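Matching sites in CYTH domain-containing protein from Pyrococcus horikoshii, a protein that is of unknown function but belongs to the CYTH family, and so probably acts on triphosphate-bearing substrates within a beta-barrel tunnel (PDB 2DC4 (chain A, 1.65 Å), residues D33-L38 and G96-R101), and in its relative CYTH domain-containing protein from Pyrococcus furiosus (PDB 1YEM (chain B, 2.30 Å), residues D41-V46 and A104-K109). Structure 2 is superposed on structure 1 by the backbone atoms of these residues (RMSD 0.37 Å); each is numbered along its deposited sequence.

Structure 1 (2DC4); sequences DVYFEL and GVVKKR.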
loop_
_atom_site.group_PDB
_atom_site.type_symbol
_atom_site.label_atom_id
_atom_site.label_comp_id
_atom_site.label_asym_id
_atom_site.label_seq_id
_atom_site.Cartn_x
_atom_site.Cartn_y
_atom_site.Cartn_z
ATOM N N ASP A 33 8.319 -12.797 -1.058
ATOM C CA ASP A 33 7.668 -11.920 -2.025
ATOM C C ASP A 33 6.533 -12.598 -2.761
ATOM O O ASP A 33 6.710 -13.675 -3.324
ATOM C CB ASP A 33 8.658 -11.434 -3.089
ATOM C CG ASP A 33 9.855 -10.731 -2.506
ATOM O OD1 ASP A 33 9.747 -10.203 -1.385
ATOM O OD2 ASP A 33 10.905 -10.695 -3.188
ATOM N N VAL A 34 5.366 -11.964 -2.763
ATOM C CA VAL A 34 4.226 -12.500 -3.493
ATOM C C VAL A 34 4.069 -11.622 -4.733
ATOM O O VAL A 34 3.753 -10.431 -4.639
ATOM C CB VAL A 34 2.932 -12.469 -2.645
ATOM C CG1 VAL A 34 1.742 -12.876 -3.498
ATOM C CG2 VAL A 34 3.074 -13.405 -1.464
ATOM N N TYR A 35 4.329 -12.207 -5.898
ATOM C CA TYR A 35 4.238 -11.477 -7.158
ATOM C C TYR A 35 2.874 -11.554 -7.808
ATOM O O TYR A 35 2.190 -12.568 -7.719
ATOM C CB TYR A 35 5.270 -11.995 -8.162
ATOM C CG TYR A 35 6.681 -11.526 -7.911
ATOM C CD1 TYR A 35 7.467 -12.112 -6.923
ATOM C CD2 TYR A 35 7.233 -10.496 -8.673
ATOM C CE1 TYR A 35 8.772 -11.688 -6.699
ATOM C CE2 TYR A 35 8.537 -10.061 -8.458
ATOM C CZ TYR A 35 9.300 -10.661 -7.473
ATOM O OH TYR A 35 10.587 -10.231 -7.254
ATOM N N PHE A 36 2.499 -10.468 -8.474
ATOM C CA PHE A 36 1.229 -10.373 -9.178
ATOM C C PHE A 36 1.526 -10.129 -10.648
ATOM O O PHE A 36 2.325 -9.263 -10.992
ATOM C CB PHE A 36 0.393 -9.233 -8.599
ATOM C CG PHE A 36 -0.198 -9.553 -7.266
ATOM C CD1 PHE A 36 -1.374 -10.290 -7.176
ATOM C CD2 PHE A 36 0.445 -9.169 -6.094
ATOM C CE1 PHE A 36 -1.903 -10.643 -5.935
ATOM C CE2 PHE A 36 -0.071 -9.515 -4.852
ATOM C CZ PHE A 36 -1.249 -10.254 -4.769
ATOM N N GLU A 37 0.876 -10.898 -11.511
ATOM C CA GLU A 37 1.101 -10.793 -12.945
ATOM C C GLU A 37 0.642 -9.490 -13.593
ATOM O O GLU A 37 -0.528 -9.110 -13.522
ATOM C CB GLU A 37 0.459 -11.987 -13.657
ATOM C CG GLU A 37 0.604 -11.957 -15.168
ATOM C CD GLU A 37 0.347 -13.310 -15.806
ATOM O OE1 GLU A 37 -0.641 -13.973 -15.421
ATOM O OE2 GLU A 37 1.127 -13.705 -16.699
ATOM N N LEU A 38 1.591 -8.813 -14.227
ATOM C CA LEU A 38 1.329 -7.562 -14.921
ATOM C C LEU A 38 1.813 -7.747 -16.346
ATOM O O LEU A 38 2.585 -8.663 -16.630
ATOM C CB LEU A 38 2.114 -6.408 -14.295
ATOM C CG LEU A 38 1.753 -5.950 -12.885
ATOM C CD1 LEU A 38 2.614 -4.749 -12.518
ATOM C CD2 LEU A 38 0.278 -5.587 -12.828
ATOM N N GLY A 96 3.445 -15.912 -8.413
ATOM C CA GLY A 96 4.283 -16.856 -7.699
ATOM C C GLY A 96 4.796 -16.254 -6.409
ATOM O O GLY A 96 4.508 -15.099 -6.100
ATOM N N VAL A 97 5.560 -17.033 -5.654
ATOM C CA VAL A 97 6.108 -16.566 -4.393
ATOM C C VAL A 97 7.594 -16.860 -4.333
ATOM O O VAL A 97 8.009 -18.005 -4.489
ATOM C CB VAL A 97 5.431 -17.260 -3.195
ATOM C CG1 VAL A 97 6.048 -16.761 -1.889
ATOM C CG2 VAL A 97 3.929 -16.999 -3.220
ATOM N N VAL A 98 8.394 -15.819 -4.120
ATOM C CA VAL A 98 9.839 -15.982 -4.032
ATOM C C VAL A 98 10.263 -15.839 -2.582
ATOM O O VAL A 98 9.956 -14.837 -1.937
ATOM C CB VAL A 98 10.599 -14.922 -4.864
ATOM C CG1 VAL A 98 12.106 -15.103 -4.674
ATOM C CG2 VAL A 98 10.231 -15.039 -6.338
ATOM N N LYS A 99 10.968 -16.843 -2.073
ATOM C CA LYS A 99 11.441 -16.820 -0.700
ATOM C C LYS A 99 12.956 -16.873 -0.715
ATOM O O LYS A 99 13.551 -17.730 -1.370
ATOM C CB LYS A 99 10.891 -18.015 0.078
ATOM C CG LYS A 99 9.374 -18.022 0.197
ATOM C CD LYS A 99 8.881 -19.220 0.999
ATOM C CE LYS A 99 9.387 -19.182 2.434
ATOM N NZ LYS A 99 8.937 -17.955 3.154
ATOM N N LYS A 100 13.590 -15.959 0.004
ATOM C CA LYS A 100 15.042 -15.952 0.016
ATOM C C LYS A 100 15.613 -15.395 1.305
ATOM O O LYS A 100 14.923 -14.715 2.064
ATOM C CB LYS A 100 15.560 -15.117 -1.156
ATOM C CG LYS A 100 15.445 -13.615 -0.920
ATOM C CD LYS A 100 16.124 -12.814 -2.026
ATOM C CE LYS A 100 15.197 -12.551 -3.204
ATOM N NZ LYS A 100 14.157 -11.526 -2.870
ATOM N N ARG A 101 16.880 -15.704 1.549
ATOM C CA ARG A 101 17.583 -15.188 2.709
ATOM C C ARG A 101 18.660 -14.315 2.069
ATOM O O ARG A 101 19.502 -14.808 1.322
ATOM C CB ARG A 101 18.207 -16.327 3.509
ATOM C CG ARG A 101 18.558 -15.958 4.932
ATOM C CD ARG A 101 18.267 -17.123 5.874
ATOM N NE ARG A 101 18.318 -16.728 7.278
ATOM C CZ ARG A 101 19.440 -16.540 7.965
ATOM N NH1 ARG A 101 20.616 -16.713 7.380
ATOM N NH2 ARG A 101 19.384 -16.184 9.241
HETATM O O HOH W 1 12.059 -11.253 -5.340
HETATM O O HOH W 2 12.057 -12.692 -1.579
#
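Y35 and V98 meet obliquely where antiparallel strands 24-36 and 94-107 lie side by side in the closed eight-stranded barrel. The valine sends one methyl to the tyrosine: CG2, anti to the carbonyl carbon, comes 3.7 Å from Y35 CE1. D33 rises on the same face, and its OD2 and K100 NZ form a salt bridge of 3.4 Å, whose hydrogen bond is weak. The lysine chain, bent at chi3 (87°) and chi4, folds over to this carboxylate and also bonds Q31. Water 1 links D33 OD2, Y35 OH and K100 NZ. The stronger partner of D33 is R47, and Y35 OH reaches R45; this charged set with K100 is consistent with the polar tunnel of CYTH proteins. Helix 159-162 packs on Y35, V98 and K100. On the other face V97 CG2 lies 4.1 Å from V34 CG2, and V97 CG1 is 3.5 Å from D33 O. Backbone bonds pair D33 with V98 and join Y35 N to G96 O. At G96, phi 162° would jam a CB against the preceding carbonyl oxygen.

What differs
The backbone pairing is kept: D33(A) with V98(A) corresponds to D41(B) with I106(B), and the bond from Y35(A) N to G96(A) O recurs between Y43(B) N and A104(B) O. The salt bridge also persists, D33(A) with K100(A) and D41(B) with K108(B), although the lysine is turned. Chi3 is 87° in K100(A) and -168° in K108(B), and the NZ atoms stand 1.6 Å apart after superposition, so the ammonium group seems to reach the carboxylate from another place, the position of NZ in K108(B) being less sure. D33(A), V34(A) and Y35(A) keep their places in D41(B), V42(B) and Y43(B).

In the packing, I106(B) lays CG1 near CG2 of V98(A), 0.9 Å apart, and CG2 near its CG1, 0.6 Å apart; the touch on the tyrosine is kept. T105(B) sets OG1 where V97(A) has CG2, 0.5 Å apart, and CG2 near its CG1, 0.7 Å apart; a hydroxyl thus takes the site of an exposed methyl, which may ease hydration, while contact with V34(A) or V42(B) remains. CB of A104(B) has no counterpart in G96(A). R101(A) is exchanged for K109(B). E37(A) lies differently from E45(B). CG of L38(A) and CG1 of V46(B) fall 1.1 Å apart, but CD1 of L38(A) and CG2 of V46(B) lack counterparts.

Structure 2 (1YEM); sequences DVYFEV and ATIKKK.
I106 approaches the ring of Y43 obliquely with the end of its longer branch. CG1 stands anti to the carbonyl carbon (chi1 -63°), and the extended chain beyond it carries CD1 to 3.7 Å from Y43 CE2. On the same face D41 OD1 and K108 NZ form a long salt bridge of 3.9 Å; the lysine runs extended beyond CG, and the place of its NZ is less sure because it sits too close to another atom of the model. R55 is the stronger partner of D41, and Y43 OH bonds R53; these charges with K108 are consistent with the polar tunnel of CYTH proteins. Helix 167-173 packs on Y43, A104, I106 and K108. On the other face T105 turns CG2 to 3.8 Å from D41 O and 4.3 Å from V42 CG2, with OG1 beside its own backbone N. Backbone bonds pair D41 with I106 and join Y43 N to A104 O at 2.8 Å. The methyl of A104 points to the face that carries Y43 and I106, where L168 meets it.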
loop_
_atom_site.group_PDB
_atom_site.type_symbol
_atom_site.label_atom_id
_atom_site.label_comp_id
_atom_site.label_asym_id
_atom_site.label_seq_id
_atom_site.Cartn_x
_atom_site.Cartn_y
_atom_site.Cartn_z
ATOM N N ASP B 41 8.360 -12.916 -1.036
ATOM C CA ASP B 41 7.936 -12.024 -2.092
ATOM C C ASP B 41 6.810 -12.666 -2.833
ATOM O O ASP B 41 6.960 -13.782 -3.302
ATOM C CB ASP B 41 9.082 -11.764 -3.061
ATOM C CG ASP B 41 10.187 -10.954 -2.450
ATOM O OD1 ASP B 41 11.200 -10.779 -3.134
ATOM O OD2 ASP B 41 10.052 -10.486 -1.297
ATOM N N VAL B 42 5.681 -11.955 -2.934
ATOM C CA VAL B 42 4.527 -12.388 -3.740
ATOM C C VAL B 42 4.429 -11.478 -4.982
ATOM O O VAL B 42 4.276 -10.271 -4.867
ATOM C CB VAL B 42 3.216 -12.321 -2.914
ATOM C CG1 VAL B 42 2.011 -12.832 -3.726
ATOM C CG2 VAL B 42 3.351 -13.110 -1.628
ATOM N N TYR B 43 4.541 -12.070 -6.162
ATOM C CA TYR B 43 4.449 -11.332 -7.411
ATOM C C TYR B 43 3.062 -11.511 -8.003
ATOM O O TYR B 43 2.516 -12.609 -7.972
ATOM C CB TYR B 43 5.484 -11.841 -8.417
ATOM C CG TYR B 43 6.866 -11.360 -8.145
ATOM C CD1 TYR B 43 7.354 -10.200 -8.765
ATOM C CD2 TYR B 43 7.705 -12.054 -7.266
ATOM C CE1 TYR B 43 8.637 -9.747 -8.523
ATOM C CE2 TYR B 43 9.001 -11.615 -7.016
ATOM C CZ TYR B 43 9.461 -10.455 -7.640
ATOM O OH TYR B 43 10.736 -9.990 -7.380
ATOM N N PHE B 44 2.522 -10.422 -8.558
ATOM C CA PHE B 44 1.220 -10.408 -9.194
ATOM C C PHE B 44 1.391 -10.221 -10.677
ATOM O O PHE B 44 2.183 -9.380 -11.088
ATOM C CB PHE B 44 0.389 -9.248 -8.653
ATOM C CG PHE B 44 -0.076 -9.451 -7.260
ATOM C CD1 PHE B 44 -1.172 -10.239 -7.003
ATOM C CD2 PHE B 44 0.593 -8.865 -6.195
ATOM C CE1 PHE B 44 -1.614 -10.449 -5.701
ATOM C CE2 PHE B 44 0.157 -9.068 -4.884
ATOM C CZ PHE B 44 -0.948 -9.865 -4.643
ATOM N N GLU B 45 0.624 -10.968 -11.477
ATOM C CA GLU B 45 0.724 -10.892 -12.934
ATOM C C GLU B 45 0.362 -9.512 -13.422
ATOM O O GLU B 45 -0.711 -9.007 -13.135
ATOM C CB GLU B 45 -0.193 -11.910 -13.624
ATOM C CG GLU B 45 0.221 -13.374 -13.453
ATOM C CD GLU B 45 -0.820 -14.371 -14.021
ATOM O OE1 GLU B 45 -1.531 -14.012 -14.999
ATOM O OE2 GLU B 45 -0.921 -15.513 -13.478
ATOM N N VAL B 46 1.277 -8.911 -14.161
ATOM C CA VAL B 46 1.050 -7.634 -14.811
ATOM C C VAL B 46 1.764 -7.707 -16.148
ATOM O O VAL B 46 2.692 -8.485 -16.303
ATOM C CB VAL B 46 1.600 -6.427 -13.957
ATOM C CG1 VAL B 46 0.625 -6.059 -12.850
ATOM C CG2 VAL B 46 3.006 -6.741 -13.366
ATOM N N ALA B 104 3.803 -15.672 -8.714
ATOM C CA ALA B 104 4.805 -16.459 -7.998
ATOM C C ALA B 104 5.010 -15.971 -6.585
ATOM O O ALA B 104 4.749 -14.813 -6.263
ATOM C CB ALA B 104 6.137 -16.422 -8.739
ATOM N N THR B 105 5.483 -16.884 -5.751
ATOM C CA THR B 105 5.894 -16.592 -4.403
ATOM C C THR B 105 7.345 -17.054 -4.260
ATOM O O THR B 105 7.690 -18.165 -4.658
ATOM C CB THR B 105 5.008 -17.306 -3.405
ATOM O OG1 THR B 105 3.644 -16.952 -3.666
ATOM C CG2 THR B 105 5.368 -16.909 -1.957
ATOM N N ILE B 106 8.186 -16.189 -3.712
ATOM C CA ILE B 106 9.628 -16.421 -3.657
ATOM C C ILE B 106 10.113 -16.173 -2.241
ATOM O O ILE B 106 9.851 -15.117 -1.666
ATOM C CB ILE B 106 10.389 -15.510 -4.671
ATOM C CG1 ILE B 106 9.949 -15.852 -6.094
ATOM C CG2 ILE B 106 11.922 -15.671 -4.517
ATOM C CD1 ILE B 106 10.542 -14.985 -7.162
ATOM N N LYS B 107 10.785 -17.173 -1.675
ATOM C CA LYS B 107 11.412 -17.046 -0.373
ATOM C C LYS B 107 12.927 -16.995 -0.571
ATOM O O LYS B 107 13.486 -17.743 -1.370
ATOM C CB LYS B 107 11.028 -18.211 0.554
ATOM C CG LYS B 107 9.550 -18.230 0.989
ATOM N N LYS B 108 13.577 -16.094 0.149
ATOM C CA LYS B 108 15.010 -15.982 0.088
ATOM C C LYS B 108 15.531 -15.314 1.339
ATOM O O LYS B 108 14.811 -14.570 2.008
ATOM C CB LYS B 108 15.453 -15.230 -1.192
ATOM C CG LYS B 108 15.054 -13.740 -1.277
ATOM C CD LYS B 108 15.158 -13.178 -2.766
ATOM C CE LYS B 108 15.042 -11.634 -2.804
ATOM N NZ LYS B 108 14.978 -11.037 -4.164
ATOM N N LYS B 109 16.772 -15.649 1.676
ATOM C CA LYS B 109 17.560 -14.941 2.679
ATOM C C LYS B 109 18.536 -14.022 1.949
ATOM O O LYS B 109 19.119 -14.397 0.906
ATOM C CB LYS B 109 18.338 -15.924 3.538
ATOM C CG LYS B 109 17.459 -16.833 4.375
ATOM C CD LYS B 109 18.270 -17.884 5.141
ATOM C CE LYS B 109 17.347 -18.995 5.689
ATOM N NZ LYS B 109 17.887 -19.664 6.908
#